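PDB 5BZ1: suppressor protein MPT5, which binds the 3'-untranslated regions of target mRNAs through its Pumilio homology domain and regulates their expression after transcription. Local coordinates for residues A[76-81]-A[108-113]; A[168-173]-A[200-205]; A[193-198]-A[226-231]; A[304-309]-A[366-371]. All coordinates share one frame; numbering follows the deposited sequence.

Contact 1 of 4, residues A[76-81]-A[108-113]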
loop_
_atom_site.group_PDB
_atom_site.type_symbol
_atom_site.label_atom_id
_atom_site.label_comp_id
_atom_site.label_asym_id
_atom_site.label_seq_id
_atom_site.Cartn_x
_atom_site.Cartn_y
_atom_site.Cartn_z
ATOM N N GLU A 76 30.752 4.505 -14.936
ATOM C CA GLU A 76 31.868 4.433 -13.997
ATOM C C GLU A 76 31.734 5.480 -12.895
ATOM O O GLU A 76 31.886 5.166 -11.714
ATOM C CB GLU A 76 33.203 4.616 -14.722
ATOM C CG GLU A 76 33.935 3.320 -15.020
ATOM C CD GLU A 76 35.401 3.542 -15.351
ATOM O OE1 GLU A 76 35.739 4.621 -15.886
ATOM O OE2 GLU A 76 36.216 2.636 -15.071
ATOM N N GLN A 77 31.456 6.721 -13.288
ATOM C CA GLN A 77 31.308 7.818 -12.335
ATOM C C GLN A 77 30.154 7.594 -11.355
ATOM O O GLN A 77 30.280 7.885 -10.167
ATOM C CB GLN A 77 31.139 9.157 -13.066
ATOM C CG GLN A 77 32.434 9.731 -13.654
ATOM C CD GLN A 77 32.185 10.891 -14.608
ATOM O OE1 GLN A 77 31.100 11.021 -15.176
ATOM N NE2 GLN A 77 33.194 11.740 -14.786
ATOM N N LYS A 78 29.030 7.078 -11.847
ATOM C CA LYS A 78 27.874 6.856 -10.979
ATOM C C LYS A 78 28.095 5.684 -10.016
ATOM O O LYS A 78 27.655 5.721 -8.865
ATOM C CB LYS A 78 26.589 6.662 -11.793
ATOM C CG LYS A 78 25.346 6.441 -10.932
ATOM C CD LYS A 78 24.063 6.544 -11.745
ATOM C CE LYS A 78 23.815 7.972 -12.193
ATOM N NZ LYS A 78 22.883 8.028 -13.352
ATOM N N THR A 79 28.790 4.652 -10.489
ATOM C CA THR A 79 29.129 3.509 -9.648
ATOM C C THR A 79 30.043 3.931 -8.492
ATOM O O THR A 79 29.856 3.499 -7.350
ATOM C CB THR A 79 29.784 2.384 -10.471
ATOM O OG1 THR A 79 28.855 1.914 -11.457
ATOM C CG2 THR A 79 30.184 1.223 -9.578
ATOM N N LEU A 80 31.020 4.785 -8.786
ATOM C CA LEU A 80 31.922 5.282 -7.752
ATOM C C LEU A 80 31.177 6.147 -6.735
ATOM O O LEU A 80 31.424 6.043 -5.532
ATOM C CB LEU A 80 33.093 6.049 -8.372
ATOM C CG LEU A 80 34.107 6.643 -7.395
ATOM C CD1 LEU A 80 34.595 5.582 -6.422
ATOM C CD2 LEU A 80 35.285 7.271 -8.135
ATOM N N LEU A 81 30.266 6.993 -7.220
ATOM C CA LEU A 81 29.419 7.807 -6.346
ATOM C C LEU A 81 28.619 6.931 -5.380
ATOM O O LEU A 81 28.565 7.198 -4.177
ATOM C CB LEU A 81 28.466 8.678 -7.175
ATOM C CG LEU A 81 27.242 9.268 -6.461
ATOM C CD1 LEU A 81 27.648 10.233 -5.366
ATOM C CD2 LEU A 81 26.302 9.958 -7.438
ATOM N N THR A 108 17.945 6.768 -11.735
ATOM C CA THR A 108 18.857 6.782 -12.877
ATOM C C THR A 108 20.002 5.770 -12.791
ATOM O O THR A 108 21.068 6.002 -13.363
ATOM C CB THR A 108 19.470 8.186 -13.093
ATOM O OG1 THR A 108 20.210 8.575 -11.929
ATOM C CG2 THR A 108 18.382 9.210 -13.365
ATOM N N VAL A 109 19.793 4.660 -12.084
ATOM C CA VAL A 109 20.815 3.609 -12.035
ATOM C C VAL A 109 21.089 3.050 -13.431
ATOM O O VAL A 109 20.169 2.917 -14.242
ATOM C CB VAL A 109 20.447 2.453 -11.079
ATOM C CG1 VAL A 109 20.560 2.897 -9.630
ATOM C CG2 VAL A 109 19.049 1.922 -11.381
ATOM N N ASP A 110 22.352 2.733 -13.706
ATOM C CA ASP A 110 22.761 2.274 -15.029
ATOM C C ASP A 110 22.705 0.758 -15.162
ATOM O O ASP A 110 22.457 0.231 -16.250
ATOM C CB ASP A 110 24.187 2.738 -15.333
ATOM C CG ASP A 110 24.312 4.242 -15.402
ATOM O OD1 ASP A 110 23.588 4.864 -16.209
ATOM O OD2 ASP A 110 25.131 4.802 -14.643
ATOM N N ASN A 111 22.944 0.056 -14.058
ATOM C CA ASN A 111 23.112 -1.391 -14.113
ATOM C C ASN A 111 22.864 -2.090 -12.778
ATOM O O ASN A 111 22.612 -1.445 -11.755
ATOM C CB ASN A 111 24.517 -1.731 -14.624
ATOM C CG ASN A 111 25.614 -1.077 -13.795
ATOM O OD1 ASN A 111 25.638 -1.201 -12.569
ATOM N ND2 ASN A 111 26.518 -0.364 -14.461
ATOM N N GLU A 112 22.971 -3.416 -12.807
ATOM C CA GLU A 112 22.718 -4.270 -11.652
ATOM C C GLU A 112 23.718 -4.026 -10.521
ATOM O O GLU A 112 23.358 -4.080 -9.340
ATOM C CB GLU A 112 22.785 -5.736 -12.087
ATOM C CG GLU A 112 22.341 -6.741 -11.034
ATOM C CD GLU A 112 20.899 -7.165 -11.212
ATOM O OE1 GLU A 112 20.192 -6.517 -12.012
ATOM O OE2 GLU A 112 20.474 -8.143 -10.562
ATOM N N VAL A 113 24.972 -3.773 -10.889
ATOM C CA VAL A 113 26.023 -3.499 -9.915
ATOM C C VAL A 113 25.631 -2.344 -8.994
ATOM O O VAL A 113 25.749 -2.446 -7.772
ATOM C CB VAL A 113 27.362 -3.187 -10.611
ATOM C CG1 VAL A 113 28.403 -2.723 -9.599
ATOM C CG2 VAL A 113 27.859 -4.411 -11.370
HETATM O O HOH W 1 24.942 7.327 -15.071
HETATM O O HOH W 2 29.786 0.359 -13.536
#
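Lys78 lays its aliphatic chain over the turn at 108-110, its CD 3.5 Å from OD2 of Asp110 and its ammonium group at the carbonyl of Thr108. CG stands anti to the backbone N (chi1 -179°), and a bend at chi3 carries CE round to the turn, where the lysine chain crosses that of Thr108 at about a right angle. NZ gives a hydrogen bond to Thr108 O at 2.7 Å, the donor tilted 35° from the carbonyl plane, and a weak one to Thr108 OG1 at 3.1 Å. Cys70 O also accepts from NZ, while the threonine hydroxyl has a firmer partner in Lys104 O. Thr108 is the first residue to leave helix 98-107, its carbonyl held by a side chain of the preceding repeat. This is the join between Pumilio repeats 2 and 3 in the helical array of a PUF domain, about 13 Å from the nearest atom of the bound RNA. Opposite charges lie close without a salt bridge: NZ is 4.1 Å from Asp110 OD2, and water 1 accepts from the lysine and donates to OD2 at 2.6 Å. Thr79 OG1 bonds back to Ala75 O in its own helix and accepts from water 2, which takes a weak bond from Asn111 ND2. Thr79 CG2 rests 4.3 Å from Val113 CG1, at the start of helix 112-121, which Asn111 caps through OD1 to Gln114 N.

Contact 2 of 4, residues A[168-173]-A[200-205]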
loop_
_atom_site.group_PDB
_atom_site.type_symbol
_atom_site.label_atom_id
_atom_site.label_comp_id
_atom_site.label_asym_id
_atom_site.label_seq_id
_atom_site.Cartn_x
_atom_site.Cartn_y
_atom_site.Cartn_z
ATOM N N ASN A 168 6.134 -7.751 15.590
ATOM C CA ASN A 168 4.857 -7.072 15.378
ATOM C C ASN A 168 4.982 -5.788 14.550
ATOM O O ASN A 168 4.134 -4.895 14.644
ATOM C CB ASN A 168 4.175 -6.764 16.713
ATOM C CG ASN A 168 4.927 -5.728 17.524
ATOM O OD1 ASN A 168 6.157 -5.670 17.493
ATOM N ND2 ASN A 168 4.189 -4.896 18.252
ATOM N N ASN A 169 6.032 -5.701 13.738
ATOM C CA ASN A 169 6.241 -4.539 12.883
ATOM C C ASN A 169 5.096 -4.306 11.892
ATOM O O ASN A 169 4.919 -3.193 11.400
ATOM C CB ASN A 169 7.577 -4.643 12.136
ATOM C CG ASN A 169 8.781 -4.558 13.064
ATOM O OD1 ASN A 169 8.651 -4.228 14.240
ATOM N ND2 ASN A 169 9.962 -4.842 12.526
ATOM N N ILE A 170 4.328 -5.352 11.593
ATOM C CA ILE A 170 3.176 -5.208 10.703
ATOM C C ILE A 170 2.183 -4.185 11.264
ATOM O O ILE A 170 1.549 -3.445 10.511
ATOM C CB ILE A 170 2.473 -6.564 10.417
ATOM C CG1 ILE A 170 1.398 -6.402 9.339
ATOM C CG2 ILE A 170 1.857 -7.154 11.681
ATOM C CD1 ILE A 170 1.944 -5.925 8.006
ATOM N N ILE A 171 2.077 -4.128 12.592
ATOM C CA ILE A 171 1.235 -3.140 13.256
ATOM C C ILE A 171 1.828 -1.736 13.095
ATOM O O ILE A 171 1.157 -0.812 12.625
ATOM C CB ILE A 171 1.081 -3.452 14.755
ATOM C CG1 ILE A 171 0.442 -4.825 14.958
ATOM C CG2 ILE A 171 0.241 -2.377 15.443
ATOM C CD1 ILE A 171 -1.043 -4.841 14.663
ATOM N N THR A 172 3.091 -1.593 13.492
ATOM C CA THR A 172 3.803 -0.317 13.430
ATOM C C THR A 172 3.670 0.342 12.056
ATOM O O THR A 172 3.518 1.558 11.948
ATOM C CB THR A 172 5.297 -0.500 13.758
ATOM O OG1 THR A 172 5.436 -1.266 14.960
ATOM C CG2 THR A 172 5.986 0.855 13.930
ATOM N N ILE A 173 3.703 -0.482 11.013
ATOM C CA ILE A 173 3.616 -0.012 9.637
ATOM C C ILE A 173 2.176 0.221 9.151
ATOM O O ILE A 173 1.867 1.286 8.619
ATOM C CB ILE A 173 4.353 -0.989 8.694
ATOM C CG1 ILE A 173 5.864 -0.880 8.915
ATOM C CG2 ILE A 173 4.003 -0.715 7.237
ATOM C CD1 ILE A 173 6.651 -2.085 8.443
ATOM N N VAL A 200 0.488 -13.605 6.416
ATOM C CA VAL A 200 0.575 -14.397 7.638
ATOM C C VAL A 200 0.654 -13.474 8.853
ATOM O O VAL A 200 -0.052 -13.667 9.841
ATOM C CB VAL A 200 1.789 -15.348 7.613
ATOM C CG1 VAL A 200 2.066 -15.908 9.000
ATOM C CG2 VAL A 200 1.562 -16.482 6.621
ATOM N N LYS A 201 1.499 -12.454 8.760
ATOM C CA LYS A 201 1.655 -11.495 9.844
ATOM C C LYS A 201 0.412 -10.609 10.012
ATOM O O LYS A 201 0.010 -10.293 11.136
ATOM C CB LYS A 201 2.910 -10.648 9.621
ATOM C CG LYS A 201 3.867 -10.647 10.806
ATOM C CD LYS A 201 4.340 -12.051 11.167
ATOM C CE LYS A 201 5.082 -12.056 12.498
ATOM N NZ LYS A 201 5.614 -13.404 12.838
ATOM N N ILE A 202 -0.200 -10.228 8.892
ATOM C CA ILE A 202 -1.425 -9.430 8.916
ATOM C C ILE A 202 -2.565 -10.180 9.616
ATOM O O ILE A 202 -3.289 -9.606 10.436
ATOM C CB ILE A 202 -1.850 -9.010 7.490
ATOM C CG1 ILE A 202 -0.987 -7.844 6.999
ATOM C CG2 ILE A 202 -3.316 -8.614 7.450
ATOM C CD1 ILE A 202 -1.182 -7.500 5.529
ATOM N N VAL A 203 -2.715 -11.462 9.292
ATOM C CA VAL A 203 -3.729 -12.300 9.928
ATOM C C VAL A 203 -3.425 -12.499 11.413
ATOM O O VAL A 203 -4.330 -12.466 12.248
ATOM C CB VAL A 203 -3.861 -13.668 9.220
ATOM C CG1 VAL A 203 -4.777 -14.608 10.004
ATOM C CG2 VAL A 203 -4.379 -13.481 7.800
ATOM N N GLN A 204 -2.149 -12.694 11.734
ATOM C CA GLN A 204 -1.718 -12.897 13.115
ATOM C C GLN A 204 -2.098 -11.716 14.010
ATOM O O GLN A 204 -2.494 -11.902 15.164
ATOM C CB GLN A 204 -0.206 -13.138 13.173
ATOM C CG GLN A 204 0.365 -13.174 14.590
ATOM C CD GLN A 204 1.845 -13.516 14.633
ATOM O OE1 GLN A 204 2.456 -13.823 13.608
ATOM N NE2 GLN A 204 2.430 -13.468 15.827
ATOM N N PHE A 205 -1.995 -10.507 13.466
ATOM C CA PHE A 205 -2.267 -9.295 14.232
ATOM C C PHE A 205 -3.540 -8.591 13.773
ATOM O O PHE A 205 -3.672 -7.375 13.911
ATOM C CB PHE A 205 -1.076 -8.341 14.142
ATOM C CG PHE A 205 0.159 -8.855 14.819
ATOM C CD1 PHE A 205 0.361 -8.640 16.175
ATOM C CD2 PHE A 205 1.114 -9.559 14.104
ATOM C CE1 PHE A 205 1.498 -9.115 16.806
ATOM C CE2 PHE A 205 2.254 -10.037 14.726
ATOM C CZ PHE A 205 2.446 -9.817 16.080
#
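Isoleucine torsions set up the meeting: in Ile170 CG1 lies anti to the backbone N (chi1 -172°), which leaves CG2 between the backbone N and the carbonyl carbon, while in Ile171 chi1 (-60°) sets CG1 3.9 Å from Phe205 CB. The branches of Ile170 serve different partners. CG1 meets CG1 of Ile202 at 3.6 Å, the two side chains crossing at about a right angle, and CG2 turns to Phe205, 3.5 Å from its CD2. That same methyl also lies 3.7 Å from the carbonyl oxygen of Lys201, an atom that takes the backbone bond from Phe205 N and sits at the edge of the phenyl ring, in its plane. In Ile171 chi2 (-75°) places CD1 3.5 Å from Phe205 CB. At the far end of the ring, Asn168 CB is 3.6 Å from both Phe205 CE1 and CZ. The Lys201 side chain adds its CB and CG methylenes beside Ile170; it bends at chi2, and NZ leads away to a weak bond with Gln204 OE1. Farther in, Ile202 packs on Ile218, Ile219 and Leu222 of helix 215-223, and both Ile171 and Ile202 touch Leu209. Short helix 169-174, with Asn168 just before it, is thereby seated on the C-terminal end of helix 192-204 at the boundary of Pumilio repeats 5 and 6, part of the all-helical repeat array of a PUF domain.

Contact 3 of 4, residues A[193-198]-A[226-231]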
loop_
_atom_site.group_PDB
_atom_site.type_symbol
_atom_site.label_atom_id
_atom_site.label_comp_id
_atom_site.label_asym_id
_atom_site.label_seq_id
_atom_site.Cartn_x
_atom_site.Cartn_y
_atom_site.Cartn_z
ATOM N N GLN A 193 4.657 -15.068 -3.273
ATOM C CA GLN A 193 5.232 -15.646 -2.061
ATOM C C GLN A 193 5.624 -14.586 -1.030
ATOM O O GLN A 193 5.600 -14.846 0.175
ATOM C CB GLN A 193 6.414 -16.559 -2.405
ATOM C CG GLN A 193 5.975 -17.929 -2.934
ATOM C CD GLN A 193 7.135 -18.800 -3.376
ATOM O OE1 GLN A 193 8.168 -18.303 -3.824
ATOM N NE2 GLN A 193 6.967 -20.112 -3.253
ATOM N N GLN A 194 5.977 -13.394 -1.505
ATOM C CA GLN A 194 6.243 -12.272 -0.609
ATOM C C GLN A 194 4.944 -11.746 0.007
ATOM O O GLN A 194 4.927 -11.327 1.163
ATOM C CB GLN A 194 6.993 -11.147 -1.337
ATOM C CG GLN A 194 8.466 -11.464 -1.650
ATOM C CD GLN A 194 9.084 -10.469 -2.616
ATOM O OE1 GLN A 194 8.376 -9.818 -3.384
ATOM N NE2 GLN A 194 10.408 -10.349 -2.587
ATOM N N ILE A 195 3.863 -11.766 -0.771
ATOM C CA ILE A 195 2.545 -11.380 -0.263
ATOM C C ILE A 195 2.105 -12.328 0.854
ATOM O O ILE A 195 1.565 -11.892 1.875
ATOM C CB ILE A 195 1.480 -11.377 -1.385
ATOM C CG1 ILE A 195 1.824 -10.347 -2.460
ATOM C CG2 ILE A 195 0.090 -11.093 -0.823
ATOM C CD1 ILE A 195 0.871 -10.352 -3.643
ATOM N N PHE A 196 2.339 -13.623 0.647
ATOM C CA PHE A 196 2.003 -14.655 1.629
ATOM C C PHE A 196 2.645 -14.395 2.986
ATOM O O PHE A 196 1.965 -14.425 4.012
ATOM C CB PHE A 196 2.439 -16.034 1.130
ATOM C CG PHE A 196 1.523 -16.632 0.103
ATOM C CD1 PHE A 196 0.279 -16.075 -0.149
ATOM C CD2 PHE A 196 1.904 -17.765 -0.604
ATOM C CE1 PHE A 196 -0.568 -16.628 -1.094
ATOM C CE2 PHE A 196 1.062 -18.323 -1.551
ATOM C CZ PHE A 196 -0.176 -17.752 -1.794
ATOM N N LYS A 197 3.956 -14.152 2.983
ATOM C CA LYS A 197 4.700 -13.914 4.218
ATOM C C LYS A 197 4.142 -12.725 4.995
ATOM O O LYS A 197 4.055 -12.758 6.224
ATOM C CB LYS A 197 6.191 -13.714 3.920
ATOM C CG LYS A 197 6.943 -15.016 3.655
ATOM C CD LYS A 197 8.243 -14.781 2.897
ATOM C CE LYS A 197 9.200 -13.882 3.662
ATOM N NZ LYS A 197 9.684 -14.506 4.922
ATOM N N ILE A 198 3.750 -11.683 4.270
ATOM C CA ILE A 198 3.181 -10.487 4.880
ATOM C C ILE A 198 1.763 -10.751 5.386
ATOM O O ILE A 198 1.379 -10.287 6.462
ATOM C CB ILE A 198 3.188 -9.304 3.891
ATOM C CG1 ILE A 198 4.623 -8.995 3.455
ATOM C CG2 ILE A 198 2.545 -8.072 4.503
ATOM C CD1 ILE A 198 4.742 -7.853 2.459
ATOM N N LYS A 226 -6.946 -11.403 -5.836
ATOM C CA LYS A 226 -7.665 -12.630 -6.177
ATOM C C LYS A 226 -6.891 -13.911 -5.867
ATOM O O LYS A 226 -7.482 -14.922 -5.486
ATOM C CB LYS A 226 -8.072 -12.605 -7.651
ATOM C CG LYS A 226 -8.932 -11.408 -8.031
ATOM C CD LYS A 226 -9.207 -11.363 -9.528
ATOM C CE LYS A 226 -10.131 -10.201 -9.882
ATOM N NZ LYS A 226 -10.678 -10.312 -11.267
ATOM N N GLU A 227 -5.571 -13.865 -6.023
ATOM C CA GLU A 227 -4.733 -15.034 -5.781
ATOM C C GLU A 227 -4.721 -15.455 -4.307
ATOM O O GLU A 227 -4.213 -16.526 -3.971
ATOM C CB GLU A 227 -3.300 -14.781 -6.267
ATOM C CG GLU A 227 -3.166 -14.555 -7.774
ATOM C CD GLU A 227 -3.560 -13.152 -8.211
ATOM O OE1 GLU A 227 -3.939 -12.330 -7.348
ATOM O OE2 GLU A 227 -3.487 -12.871 -9.425
ATOM N N LEU A 228 -5.284 -14.616 -3.438
ATOM C CA LEU A 228 -5.348 -14.909 -2.006
ATOM C C LEU A 228 -6.682 -15.546 -1.606
ATOM O O LEU A 228 -6.818 -16.053 -0.488
ATOM C CB LEU A 228 -5.130 -13.640 -1.181
ATOM C CG LEU A 228 -3.821 -12.873 -1.359
ATOM C CD1 LEU A 228 -3.700 -11.760 -0.330
ATOM C CD2 LEU A 228 -2.635 -13.809 -1.268
ATOM N N ASP A 229 -7.651 -15.518 -2.519
ATOM C CA ASP A 229 -9.008 -15.997 -2.251
ATOM C C ASP A 229 -9.063 -17.378 -1.588
ATOM O O ASP A 229 -9.867 -17.606 -0.682
ATOM C CB ASP A 229 -9.829 -16.026 -3.548
ATOM C CG ASP A 229 -10.183 -14.635 -4.054
ATOM O OD1 ASP A 229 -9.670 -13.643 -3.495
ATOM O OD2 ASP A 229 -10.968 -14.536 -5.022
ATOM N N PHE A 230 -8.196 -18.286 -2.030
ATOM C CA PHE A 230 -8.254 -19.689 -1.607
ATOM C C PHE A 230 -8.050 -19.913 -0.102
ATOM O O PHE A 230 -8.438 -20.955 0.424
ATOM C CB PHE A 230 -7.276 -20.550 -2.421
ATOM C CG PHE A 230 -5.838 -20.402 -2.007
ATOM C CD1 PHE A 230 -5.236 -21.356 -1.197
ATOM C CD2 PHE A 230 -5.084 -19.312 -2.429
ATOM C CE1 PHE A 230 -3.911 -21.229 -0.811
ATOM C CE2 PHE A 230 -3.759 -19.175 -2.047
ATOM C CZ PHE A 230 -3.172 -20.135 -1.235
ATOM N N TYR A 231 -7.452 -18.940 0.585
ATOM C CA TYR A 231 -7.239 -19.057 2.028
ATOM C C TYR A 231 -7.759 -17.859 2.828
ATOM O O TYR A 231 -8.235 -18.025 3.949
ATOM C CB TYR A 231 -5.757 -19.284 2.346
ATOM C CG TYR A 231 -4.924 -18.026 2.313
ATOM C CD1 TYR A 231 -4.595 -17.354 3.484
ATOM C CD2 TYR A 231 -4.468 -17.511 1.112
ATOM C CE1 TYR A 231 -3.838 -16.206 3.454
ATOM C CE2 TYR A 231 -3.711 -16.370 1.072
ATOM C CZ TYR A 231 -3.400 -15.721 2.241
ATOM O OH TYR A 231 -2.645 -14.582 2.180
#
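Phe196 reaches across with the CE1 side of its ring, and CD2 of Leu228 meets it at the edge, near the ring plane, 3.5 Å from CE1. The phenylalanine and leucine side chains slide past each other in opposite directions. Two more aromatic residues gather at the same corner: Tyr231 CE2 is 3.8 Å from Phe196 CE1, the two ring planes standing at 88° in an oblique pair, and Phe230 CE2 lies 3.9 Å from Phe196 CZ. Ile195, the residue before Phe196, brings CG2 to 3.9 Å from Leu228 CD2. Behind this first shell, the neighbouring rings of Phe230 and Tyr231 also touch, Tyr231 CD2 lying 3.6 Å above one face of the Phe230 ring, offset toward its rim. Phe230 also touches Val290 of helix 288-307, and Ile195 touches Cys190. Residues 193-198, in Pumilio repeat 5, are thus joined to residues 228-231 in repeat 6, at and before helix 229-240. The closest approaches are all between carbons of branched and aromatic side chains, which implies an interface held by shape and dispersion; the tyrosine hydroxyl, beside Phe196 CD1, is hydrogen-bonded to Ser199 OG of the helix that carries Phe196.

Contact 4 of 4, residues A[304-309]-A[366-371]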
loop_
_atom_site.group_PDB
_atom_site.type_symbol
_atom_site.label_atom_id
_atom_site.label_comp_id
_atom_site.label_asym_id
_atom_site.label_seq_id
_atom_site.Cartn_x
_atom_site.Cartn_y
_atom_site.Cartn_z
ATOM N N ILE A 304 -25.992 -14.708 11.132
ATOM C CA ILE A 304 -25.495 -13.789 12.149
ATOM C C ILE A 304 -26.216 -12.439 12.092
ATOM O O ILE A 304 -26.648 -11.914 13.119
ATOM C CB ILE A 304 -23.978 -13.573 12.002
ATOM C CG1 ILE A 304 -23.226 -14.884 12.245
ATOM C CG2 ILE A 304 -23.488 -12.496 12.953
ATOM C CD1 ILE A 304 -21.732 -14.789 11.990
ATOM N N PHE A 305 -26.346 -11.888 10.890
ATOM C CA PHE A 305 -27.054 -10.626 10.692
ATOM C C PHE A 305 -28.541 -10.748 11.017
ATOM O O PHE A 305 -29.175 -9.774 11.417
ATOM C CB PHE A 305 -26.865 -10.126 9.258
ATOM C CG PHE A 305 -25.582 -9.379 9.041
ATOM C CD1 PHE A 305 -25.592 -8.115 8.473
ATOM C CD2 PHE A 305 -24.363 -9.934 9.412
ATOM C CE1 PHE A 305 -24.409 -7.417 8.271
ATOM C CE2 PHE A 305 -23.178 -9.238 9.214
ATOM C CZ PHE A 305 -23.206 -7.981 8.644
ATOM N N THR A 306 -29.093 -11.944 10.841
ATOM C CA THR A 306 -30.494 -12.191 11.173
ATOM C C THR A 306 -30.697 -12.192 12.691
ATOM O O THR A 306 -31.600 -11.527 13.205
ATOM C CB THR A 306 -30.999 -13.514 10.568
ATOM O OG1 THR A 306 -30.914 -13.449 9.139
ATOM C CG2 THR A 306 -32.447 -13.778 10.970
ATOM N N VAL A 307 -29.854 -12.938 13.399
ATOM C CA VAL A 307 -29.896 -12.983 14.856
ATOM C C VAL A 307 -29.699 -11.590 15.463
ATOM O O VAL A 307 -30.395 -11.210 16.407
ATOM C CB VAL A 307 -28.843 -13.968 15.415
ATOM C CG1 VAL A 307 -28.724 -13.842 16.924
ATOM C CG2 VAL A 307 -29.193 -15.406 15.033
ATOM N N ASN A 308 -28.768 -10.826 14.900
ATOM C CA ASN A 308 -28.406 -9.519 15.445
ATOM C C ASN A 308 -29.053 -8.345 14.712
ATOM O O ASN A 308 -28.579 -7.215 14.814
ATOM C CB ASN A 308 -26.882 -9.348 15.438
ATOM C CG ASN A 308 -26.179 -10.360 16.316
ATOM O OD1 ASN A 308 -26.055 -10.171 17.527
ATOM N ND2 ASN A 308 -25.714 -11.446 15.710
ATOM N N LEU A 309 -30.139 -8.618 13.991
ATOM C CA LEU A 309 -30.789 -7.616 13.140
ATOM C C LEU A 309 -31.209 -6.361 13.903
ATOM O O LEU A 309 -31.080 -5.243 13.399
ATOM C CB LEU A 309 -32.000 -8.234 12.433
ATOM C CG LEU A 309 -32.880 -7.330 11.568
ATOM C CD1 LEU A 309 -32.077 -6.652 10.472
ATOM C CD2 LEU A 309 -34.024 -8.124 10.964
ATOM N N GLY A 366 -34.706 -14.138 2.196
ATOM C CA GLY A 366 -36.117 -13.793 2.205
ATOM C C GLY A 366 -36.610 -13.602 3.627
ATOM O O GLY A 366 -37.375 -12.678 3.914
ATOM N N ASN A 367 -36.162 -14.480 4.518
ATOM C CA ASN A 367 -36.513 -14.388 5.929
ATOM C C ASN A 367 -35.961 -13.112 6.562
ATOM O O ASN A 367 -36.631 -12.465 7.369
ATOM C CB ASN A 367 -36.018 -15.628 6.681
ATOM C CG ASN A 367 -36.181 -15.507 8.188
ATOM O OD1 ASN A 367 -35.215 -15.632 8.943
ATOM N ND2 ASN A 367 -37.406 -15.250 8.630
ATOM N N LEU A 368 -34.738 -12.748 6.189
ATOM C CA LEU A 368 -34.128 -11.523 6.692
ATOM C C LEU A 368 -34.893 -10.291 6.206
ATOM O O LEU A 368 -35.059 -9.319 6.946
ATOM C CB LEU A 368 -32.656 -11.443 6.282
ATOM C CG LEU A 368 -31.875 -10.223 6.778
ATOM C CD1 LEU A 368 -31.972 -10.124 8.284
ATOM C CD2 LEU A 368 -30.420 -10.292 6.349
ATOM N N ILE A 369 -35.366 -10.342 4.964
ATOM C CA ILE A 369 -36.145 -9.249 4.392
ATOM C C ILE A 369 -37.440 -9.005 5.175
ATOM O O ILE A 369 -37.772 -7.862 5.499
ATOM C CB ILE A 369 -36.475 -9.509 2.903
ATOM C CG1 ILE A 369 -35.221 -9.367 2.036
ATOM C CG2 ILE A 369 -37.547 -8.550 2.412
ATOM C CD1 ILE A 369 -34.631 -7.969 2.037
ATOM N N VAL A 370 -38.171 -10.077 5.479
ATOM C CA VAL A 370 -39.441 -9.937 6.186
ATOM C C VAL A 370 -39.234 -9.464 7.628
ATOM O O VAL A 370 -40.017 -8.666 8.138
ATOM C CB VAL A 370 -40.324 -11.222 6.117
ATOM C CG1 VAL A 370 -40.440 -11.716 4.687
ATOM C CG2 VAL A 370 -39.778 -12.327 7.007
ATOM N N LEU A 371 -38.173 -9.940 8.276
ATOM C CA LEU A 371 -37.854 -9.494 9.629
ATOM C C LEU A 371 -37.466 -8.016 9.618
ATOM O O LEU A 371 -37.813 -7.265 10.531
ATOM C CB LEU A 371 -36.736 -10.342 10.241
ATOM C CG LEU A 371 -37.071 -11.785 10.616
ATOM C CD1 LEU A 371 -35.859 -12.492 11.200
ATOM C CD2 LEU A 371 -38.223 -11.818 11.598
HETATM O O HOH W 3 -32.292 -15.307 7.703
#
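Leu309 and Leu368 form the close-packed side of this contact, both buried, with Leu309 CD2 3.9 Å from Leu368 CD1. Leu309 CD2 also comes within 3.6 Å of Leu371 CB, roughly one helical turn further on, so a single methyl spans two residues of helix 354-375. Leu322 and Leu326 of helix 318-326 extend the apolar layer, touching Leu309 and Leu368 respectively. Thr306 marks the change in character. Its methyl CG2 is still packed, 3.7 Å from Leu371 CD1, whereas its hydroxyl stands at the boundary: OG1 lies against Leu368 CD1 at 3.6 Å and is also reached by water. The main polar partner of OG1 is Ile302 O in its own helix. Second comes water 3, which donates to Thr306 OG1 at 2.7 Å and to Asn367 OD1 at 3.2 Å. This joint ties Pumilio repeat 8 to the long helix 354-375 near the C-terminal end of the domain. Its chemistry is divided: the leucines make an apolar contact between the start of helix 309-312 and helix 354-375, and a water joins two polar groups that do not bond directly.

How the contacts relate
The four contacts illustrate how a PUF domain is built from successive local joints, made by helices and the turns joining them, with no strand. Along the chain contact 1 closes before contacts 2 and 3 open, and contact 4 comes last. Contacts 2 and 3 alternate their segments and share helix 192-204; their centres are about 14 Å apart, and they touch through Ile170 CD1 and Ile198 CG2, 4.2 Å apart. Contacts 1 and 4 lie on opposite sides of the chain's centre, with centres about 64 Å apart and nearest atoms about 48 Å apart. The spread is consistent with an elongated RNA-binding scaffold assembled from local contacts.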